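Local structure of chlorella virus DNA ligase-adenylate (Chlorella virus, 1FVI) at residues A[164-167]-A[168-172]; A[175-178]-A[179-182]; A[249-252]-A[253-256]; A[257-260]-A[261-264]. The protein probably seals nicks in duplex DNA in an ATP-dependent reaction that passes through a covalent enzyme-adenylate, as in other ATP-dependent DNA ligases. The protein carries 1 engineered substitution. All blocks are in the same frame, centred on the assembly; numbering follows the deposited sequence.

Contact 1. Residues A[164-167]-A[168-172]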
# COMPACT_ATOMS: atom_id res chain seq x y z
N ILE A 164 7.02 8.55 1.81
CA ILE A 164 8.14 9.26 1.19
C ILE A 164 9.49 9.14 1.95
O ILE A 164 9.55 9.32 3.18
CB ILE A 164 7.81 10.77 1.06
CG1 ILE A 164 6.49 10.95 0.31
CG2 ILE A 164 8.92 11.49 0.31
CD1 ILE A 164 5.84 12.30 0.50
N ARG A 165 10.56 8.89 1.21
CA ARG A 165 11.89 8.77 1.80
C ARG A 165 12.98 9.44 0.98
O ARG A 165 12.99 9.38 -0.26
CB ARG A 165 12.28 7.29 1.95
CG ARG A 165 11.38 6.44 2.82
CD ARG A 165 12.21 5.45 3.62
NE ARG A 165 11.50 4.21 3.91
CZ ARG A 165 11.98 3.23 4.67
NH1 ARG A 165 13.17 3.34 5.26
NH2 ARG A 165 11.31 2.09 4.79
N LYS A 166 13.92 10.09 1.68
CA LYS A 166 15.06 10.67 0.98
C LYS A 166 16.00 9.47 0.74
O LYS A 166 16.04 8.52 1.53
CB LYS A 166 15.71 11.81 1.79
CG LYS A 166 16.45 11.42 3.03
CD LYS A 166 16.84 12.69 3.79
CE LYS A 166 17.93 12.44 4.83
NZ LYS A 166 18.19 13.62 5.72
N PRO A 167 16.67 9.44 -0.42
CA PRO A 167 17.59 8.38 -0.85
C PRO A 167 18.70 8.07 0.14
O PRO A 167 19.04 6.91 0.37
CB PRO A 167 18.17 8.95 -2.13
CG PRO A 167 17.07 9.78 -2.66
CD PRO A 167 16.57 10.49 -1.45
N ASP A 168 19.27 9.13 0.72
CA ASP A 168 20.37 9.00 1.66
C ASP A 168 19.97 8.79 3.11
O ASP A 168 20.83 8.72 3.98
CB ASP A 168 21.30 10.22 1.54
CG ASP A 168 20.60 11.53 1.84
OD1 ASP A 168 19.46 11.72 1.36
OD2 ASP A 168 21.19 12.37 2.56
N GLY A 169 18.68 8.64 3.37
CA GLY A 169 18.23 8.43 4.73
C GLY A 169 18.75 7.18 5.44
O GLY A 169 18.88 6.10 4.86
N LYS A 170 19.00 7.33 6.72
CA LYS A 170 19.50 6.25 7.55
C LYS A 170 18.29 5.55 8.14
O LYS A 170 17.16 6.01 7.98
CB LYS A 170 20.32 6.81 8.71
CG LYS A 170 21.01 8.13 8.41
CD LYS A 170 20.05 9.31 8.52
CE LYS A 170 20.28 10.32 7.42
NZ LYS A 170 19.20 11.33 7.45
N TYR A 171 18.54 4.44 8.83
CA TYR A 171 17.47 3.74 9.51
C TYR A 171 17.47 4.34 10.92
O TYR A 171 18.32 4.00 11.76
CB TYR A 171 17.71 2.22 9.57
CG TYR A 171 16.48 1.49 10.05
CD1 TYR A 171 15.68 0.78 9.15
CD2 TYR A 171 16.06 1.58 11.38
CE1 TYR A 171 14.49 0.19 9.58
CE2 TYR A 171 14.87 1.00 11.80
CZ TYR A 171 14.10 0.30 10.90
OH TYR A 171 12.92 -0.27 11.32
N LYS A 172 16.55 5.27 11.16
CA LYS A 172 16.44 5.93 12.45
C LYS A 172 15.68 5.09 13.47
O LYS A 172 14.61 4.55 13.17
CB LYS A 172 15.74 7.29 12.28
CG LYS A 172 15.68 8.15 13.55
CD LYS A 172 15.02 9.48 13.28
CE LYS A 172 14.83 10.27 14.56
NZ LYS A 172 14.22 11.61 14.32
O HOH W 1 15.43 5.32 5.60

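Contact 2. Residues A[175-178]-A[179-182]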
# COMPACT_ATOMS: atom_id res chain seq x y z
N ARG A 175 11.02 8.10 15.42
CA ARG A 175 10.24 8.80 14.41
C ARG A 175 10.99 9.93 13.72
O ARG A 175 11.60 10.77 14.35
CB ARG A 175 8.95 9.31 15.03
CG ARG A 175 7.96 9.90 14.02
CD ARG A 175 6.70 10.38 14.75
NE ARG A 175 5.63 9.39 14.84
CZ ARG A 175 5.55 8.41 15.73
NH1 ARG A 175 6.50 8.28 16.66
NH2 ARG A 175 4.55 7.54 15.67
N SER A 176 10.93 9.93 12.39
CA SER A 176 11.57 10.96 11.56
C SER A 176 10.85 12.29 11.77
O SER A 176 9.67 12.34 12.10
CB SER A 176 11.43 10.57 10.08
OG SER A 176 12.00 11.53 9.22
N THR A 177 11.59 13.39 11.64
CA THR A 177 10.97 14.70 11.74
C THR A 177 10.71 15.08 10.28
O THR A 177 11.19 14.41 9.37
CB THR A 177 11.90 15.73 12.39
OG1 THR A 177 12.99 16.01 11.52
CG2 THR A 177 12.43 15.21 13.70
N LEU A 178 9.93 16.13 10.04
CA LEU A 178 9.66 16.55 8.68
C LEU A 178 10.96 17.03 8.02
O LEU A 178 11.27 16.63 6.90
CB LEU A 178 8.59 17.65 8.65
CG LEU A 178 8.11 18.11 7.26
CD1 LEU A 178 7.48 16.96 6.45
CD2 LEU A 178 7.10 19.22 7.46
N LYS A 179 11.74 17.82 8.76
CA LYS A 179 13.01 18.36 8.27
C LYS A 179 13.99 17.27 7.87
O LYS A 179 14.72 17.42 6.89
CB LYS A 179 13.67 19.26 9.31
CG LYS A 179 12.93 20.55 9.63
CD LYS A 179 13.64 21.28 10.77
CE LYS A 179 12.82 22.43 11.34
NZ LYS A 179 13.50 23.03 12.52
N GLU A 180 14.04 16.19 8.63
CA GLU A 180 14.93 15.08 8.31
C GLU A 180 14.54 14.44 6.98
O GLU A 180 15.39 13.98 6.22
CB GLU A 180 14.90 14.02 9.41
CG GLU A 180 15.80 14.33 10.58
CD GLU A 180 15.52 13.47 11.80
OE1 GLU A 180 14.48 12.77 11.84
OE2 GLU A 180 16.33 13.50 12.75
N GLY A 181 13.23 14.42 6.71
CA GLY A 181 12.73 13.84 5.48
C GLY A 181 13.17 12.40 5.27
O GLY A 181 13.33 11.97 4.13
N ILE A 182 13.35 11.65 6.37
CA ILE A 182 13.80 10.26 6.30
C ILE A 182 12.64 9.36 5.94
O ILE A 182 12.75 8.50 5.06
CB ILE A 182 14.45 9.80 7.65
CG1 ILE A 182 15.77 10.55 7.89
CG2 ILE A 182 14.72 8.30 7.65
CD1 ILE A 182 16.30 10.36 9.29

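Contact 3. Residues A[249-252]-A[253-256]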
# COMPACT_ATOMS: atom_id res chain seq x y z
N GLY A 249 -9.97 2.27 -9.35
CA GLY A 249 -10.26 1.97 -7.96
C GLY A 249 -11.00 0.69 -7.74
O GLY A 249 -11.21 0.29 -6.60
N PHE A 250 -11.46 0.05 -8.80
CA PHE A 250 -12.17 -1.22 -8.64
C PHE A 250 -11.36 -2.40 -9.16
O PHE A 250 -10.57 -2.25 -10.11
CB PHE A 250 -13.54 -1.23 -9.34
CG PHE A 250 -13.96 0.08 -9.95
CD1 PHE A 250 -13.34 0.55 -11.11
CD2 PHE A 250 -14.99 0.82 -9.40
CE1 PHE A 250 -13.76 1.74 -11.71
CE2 PHE A 250 -15.42 2.01 -10.00
CZ PHE A 250 -14.80 2.47 -11.15
N ASP A 251 -11.51 -3.55 -8.51
CA ASP A 251 -10.84 -4.75 -9.00
C ASP A 251 -11.78 -5.45 -10.01
O ASP A 251 -12.91 -4.96 -10.25
CB ASP A 251 -10.41 -5.69 -7.86
CG ASP A 251 -11.54 -6.03 -6.90
OD1 ASP A 251 -11.23 -6.17 -5.70
OD2 ASP A 251 -12.71 -6.18 -7.30
N ALA A 252 -11.34 -6.55 -10.63
CA ALA A 252 -12.15 -7.27 -11.61
C ALA A 252 -13.53 -7.66 -11.07
O ALA A 252 -14.56 -7.50 -11.74
CB ALA A 252 -11.41 -8.49 -12.10
N ASP A 253 -13.53 -8.15 -9.83
CA ASP A 253 -14.72 -8.57 -9.09
C ASP A 253 -15.77 -7.45 -9.08
O ASP A 253 -16.94 -7.66 -9.40
CB ASP A 253 -14.28 -8.90 -7.65
CG ASP A 253 -15.45 -9.15 -6.70
OD1 ASP A 253 -15.83 -10.33 -6.53
OD2 ASP A 253 -15.94 -8.18 -6.08
N GLN A 254 -15.32 -6.27 -8.69
CA GLN A 254 -16.19 -5.11 -8.60
C GLN A 254 -16.76 -4.73 -9.95
O GLN A 254 -17.98 -4.51 -10.06
CB GLN A 254 -15.43 -3.93 -7.99
CG GLN A 254 -15.22 -4.11 -6.51
CD GLN A 254 -14.31 -3.07 -5.92
OE1 GLN A 254 -13.20 -2.85 -6.40
NE2 GLN A 254 -14.78 -2.44 -4.86
N ARG A 255 -15.90 -4.67 -10.96
CA ARG A 255 -16.32 -4.33 -12.32
C ARG A 255 -17.41 -5.27 -12.87
O ARG A 255 -18.33 -4.81 -13.56
CB ARG A 255 -15.12 -4.32 -13.26
CG ARG A 255 -14.06 -3.32 -12.88
CD ARG A 255 -13.03 -3.20 -13.99
NE ARG A 255 -12.03 -2.17 -13.70
CZ ARG A 255 -12.12 -0.91 -14.10
NH1 ARG A 255 -13.16 -0.52 -14.82
NH2 ARG A 255 -11.17 -0.05 -13.77
N ARG A 256 -17.30 -6.56 -12.56
CA ARG A 256 -18.28 -7.55 -13.00
C ARG A 256 -19.58 -7.37 -12.21
O ARG A 256 -20.65 -7.27 -12.81
CB ARG A 256 -17.72 -8.96 -12.80
CG ARG A 256 -18.69 -10.10 -13.08
CD ARG A 256 -19.21 -10.72 -11.79
NE ARG A 256 -18.12 -11.25 -10.96
CZ ARG A 256 -17.80 -12.54 -10.88
NH1 ARG A 256 -18.48 -13.45 -11.57
NH2 ARG A 256 -16.80 -12.92 -10.11
O HOH W 2 -9.09 0.16 -11.76

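Contact 4. Residues A[257-260]-A[261-264]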
# COMPACT_ATOMS: atom_id res chain seq x y z
N ASP A 257 -19.49 -7.27 -10.89
CA ASP A 257 -20.68 -7.09 -10.05
C ASP A 257 -21.47 -5.84 -10.42
O ASP A 257 -22.68 -5.90 -10.62
CB ASP A 257 -20.31 -7.08 -8.57
CG ASP A 257 -19.85 -8.43 -8.08
OD1 ASP A 257 -20.06 -9.42 -8.81
OD2 ASP A 257 -19.29 -8.51 -6.97
N PHE A 258 -20.77 -4.70 -10.48
CA PHE A 258 -21.38 -3.43 -10.86
C PHE A 258 -22.14 -3.58 -12.19
O PHE A 258 -23.29 -3.15 -12.27
CB PHE A 258 -20.31 -2.33 -10.99
CG PHE A 258 -20.03 -1.59 -9.71
CD1 PHE A 258 -18.72 -1.41 -9.27
CD2 PHE A 258 -21.06 -1.01 -8.97
CE1 PHE A 258 -18.44 -0.67 -8.11
CE2 PHE A 258 -20.80 -0.26 -7.81
CZ PHE A 258 -19.48 -0.10 -7.39
N TRP A 259 -21.53 -4.25 -13.18
CA TRP A 259 -22.15 -4.45 -14.50
C TRP A 259 -23.27 -5.50 -14.60
O TRP A 259 -24.21 -5.32 -15.37
CB TRP A 259 -21.10 -4.79 -15.55
CG TRP A 259 -21.62 -4.66 -16.97
CD1 TRP A 259 -21.92 -5.68 -17.84
CD2 TRP A 259 -21.86 -3.44 -17.68
NE1 TRP A 259 -22.33 -5.16 -19.05
CE2 TRP A 259 -22.30 -3.79 -18.98
CE3 TRP A 259 -21.75 -2.08 -17.35
CZ2 TRP A 259 -22.63 -2.83 -19.94
CZ3 TRP A 259 -22.07 -1.13 -18.31
CH2 TRP A 259 -22.51 -1.51 -19.59
N GLN A 260 -23.14 -6.61 -13.88
CA GLN A 260 -24.15 -7.64 -13.91
C GLN A 260 -25.41 -7.16 -13.18
O GLN A 260 -26.53 -7.50 -13.57
CB GLN A 260 -23.63 -8.93 -13.27
CG GLN A 260 -22.46 -9.55 -14.01
CD GLN A 260 -22.77 -9.84 -15.47
OE1 GLN A 260 -22.00 -9.47 -16.37
NE2 GLN A 260 -23.89 -10.51 -15.71
N ASN A 261 -25.23 -6.36 -12.13
CA ASN A 261 -26.35 -5.84 -11.37
C ASN A 261 -26.39 -4.32 -11.36
O ASN A 261 -26.80 -3.72 -10.38
CB ASN A 261 -26.31 -6.34 -9.92
CG ASN A 261 -26.73 -7.79 -9.79
OD1 ASN A 261 -25.89 -8.70 -9.85
ND2 ASN A 261 -28.03 -8.03 -9.62
N LYS A 262 -26.00 -3.69 -12.47
CA LYS A 262 -25.98 -2.22 -12.54
C LYS A 262 -27.27 -1.52 -12.17
O LYS A 262 -27.27 -0.45 -11.56
CB LYS A 262 -25.46 -1.74 -13.90
CG LYS A 262 -26.16 -2.26 -15.11
CD LYS A 262 -25.45 -1.74 -16.34
CE LYS A 262 -25.99 -2.36 -17.62
NZ LYS A 262 -25.82 -3.85 -17.64
N GLU A 263 -28.38 -2.17 -12.48
CA GLU A 263 -29.69 -1.63 -12.19
C GLU A 263 -29.86 -1.45 -10.68
O GLU A 263 -30.70 -0.67 -10.24
CB GLU A 263 -30.75 -2.58 -12.75
CG GLU A 263 -30.50 -3.05 -14.22
CD GLU A 263 -29.40 -4.13 -14.39
OE1 GLU A 263 -29.21 -4.96 -13.47
OE2 GLU A 263 -28.74 -4.15 -15.45
N SER A 264 -29.04 -2.17 -9.90
CA SER A 264 -29.04 -2.14 -8.42
C SER A 264 -28.21 -1.02 -7.78
O SER A 264 -28.49 -0.62 -6.65
CB SER A 264 -28.53 -3.47 -7.86
OG SER A 264 -29.39 -4.55 -8.18

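Contact 1. Residues A[164-167]-A[168-172]
Gly169 N donates to Lys166 O (3.2 Å, N-H...O angle 160°), closing a type I beta turn that runs from Lys166 to Gly169 just after strand 162-165. A water makes a second bridge: it accepts from Arg165 NH1 at the edge of the guanidinium and donates to Lys170 O at 3.0 Å. The Lys166 chain, extended beyond CG, crosses the Asp168 carboxylate, with Lys166 CG 3.5 Å from Asp168 OD1. Lys166 NZ stays 4.5 Å from Asp168 OD2, a favourable charge pair but no salt bridge. More striking is Lys170, bent at chi2 and chi3, whose NZ ends 3.0 Å from Lys166 NZ. This is a like-charge approach without a hydrogen bond, unfavourable if both amines are protonated; Lys166 NZ has its hydrogen-bond partner in Glu180 O, and the nearby Asp168 carboxylate may offset part of the cost. Around the turn, Arg165 pairs with Asp98 on strand 92-99, and Tyr171 OH reaches Asp64. Pro167 packs on Leu22 of strand 21-25 and on Ile109 at the start of helix 108-121.

Contact 2. Residues A[175-178]-A[179-182]
Thr177 and Glu180 grip each other twice, backbone to side chain in each direction. Thr177 OG1 sits between its own backbone N and carbonyl carbon (chi1 68°), which aims the hydroxyl oxygen at Glu180 N, 3.1 Å away. In return Glu180 OE1 accepts from Thr177 N at 3.0 Å, met from above the carboxylate plane. The glutamate reaches back because its CG lies anti to the carbonyl carbon (chi1 -83°) and the chain beyond runs extended; the two side chains cross at about a right angle, with Thr177 CG2 3.7 Å from Glu180 OE1. The same OE1 also forms a salt bridge with Lys172, which would further fix the carboxylate.

Ser176 holds the other end of the turn. At a chi1 of 179°, Ser176 OG donates to Thr177 O at 3.0 Å and accepts from Ile182 N at 3.2 Å, while Ile182 CB packs 3.4 Å from the same oxygen. Gly181 N adds only weak bonds, to Leu178 O and Thr177 O. Gly181 itself has positive phi, and there the chain leaves the helical backbone angles of residues 178-180.

Threonine and glutamate three residues apart, each side chain accepting from the other's backbone amide, resemble a capping box in their reciprocal bonding, though no regular helix follows; the bonds close one isolated turn. This turn lies in the connection between strands 162-165 and 184-186 of the nucleotidyltransferase domain, and the later of these strands, 184-186, carries the AMP-binding Lys185.

Contact 3. Residues A[249-252]-A[253-256]
The backbone enters helix 252-260 here, with Arg255 N bonded to Asp251 O (3.1 Å) and Arg256 N to Ala252 O as the first helical bonds. Asp251 is the N-cap, and together with Gln254 it forms a capping box at the start of this helix in the OB-like domain. The Asp251 carboxylate swings over the first turn because CG lies between backbone N and carbonyl carbon (chi1 52°); OD2 then receives Gln254 N at 3.0 Å, nearly along the C-O axis. Gln254 answers through its side-chain amide: OE1 accepts from Asp251 N at 2.8 Å, in the carbonyl plane and on a lone pair. Its chain crosses that of Asp251 at about a right angle. Asp253 runs beside Asp251, its OD2 4.0 Å from Asp251 OD2; this like-charge pair is probably eased by the helix N-terminus.

Phe250 precedes the cap and packs with CB against Gln254 CB. Its ring turns an edge to Arg255: Phe250 CD1 stands over the centre of one face of the guanidinium, 3.5 Å from Arg255 CZ, and the two planes are 75° apart. Carbonyls of Met232, Gly233 and Gly247 accept from this guanidinium, holding its rotation, while Phe250 also meets the ring of Phe288. The arginine thus ties the helix start to strand 232-237 and to the residue following strand 244-246. A water completes the link, accepting from Arg255 NH2 at 2.9 Å and donating to Phe250 O.

Contact 4. Residues A[257-260]-A[261-264]
Lys262 NZ is gripped from three sides: by a backbone carbonyl, an indole face and, more loosely, a carboxylate. Lys262 NZ donates to Trp259 O at 3.1 Å, arriving in the carbonyl plane. Over the Trp259 indole, Lys262 NZ stands 3.9 Å from the centroid of the five-membered ring and 16° off the normal, a cation-pi contact. Lys262 CE lies almost directly above the six-membered ring in a CH-pi contact, and the aliphatic chain and the indole run side by side in the same direction. The bend that makes both possible is at the end of the chain: chi4 of -61° turns the ammonium back toward the carbonyl, whereas chi2 and chi3 are extended. A long salt bridge joins Lys262 NZ to Glu263 OE2 at 3.7 Å.

In the backbone, Asn261 N donates to Asp257 O at 3.0 Å, the final helical bond here before Asn261 departs from helical backbone angles. Ser264 N bonds to Asn261 O in the short, weakly bonded helix that follows. Trp259, Phe258 and Lys262 all rest on Met199 of strand 190-201, and Phe258 meets the ring of Tyr265 edge-to-face.

The lysine therefore straps the kink between the two helices. Its ammonium faces a carbonyl oxygen, the electron-rich indole and a carboxylate, an environment expected to favour the protonated form.

The four contacts fall into two pairs, one in each domain. Contacts 1 and 2, centres 9 Å apart, share the connection between strands 162-165 and 184-186; Lys170 O packs on Ile182 CG2 (3.4 Å) between them. Gly169 in contact 1 lies about 12 Å from the bound AMP, whereas the Arg175 side chain of contact 2 comes within about 6 Å of it and binds a sulfate, probably from the crystallisation liquor. Contacts 3 and 4, centres 11 Å apart, mark the two ends of helix 252-260, where Phe250 packs on Phe258. The pairs lie on opposite sides of the chain's centre without touching: contacts 1 and 3 stay about 21 Å apart between nearest atoms.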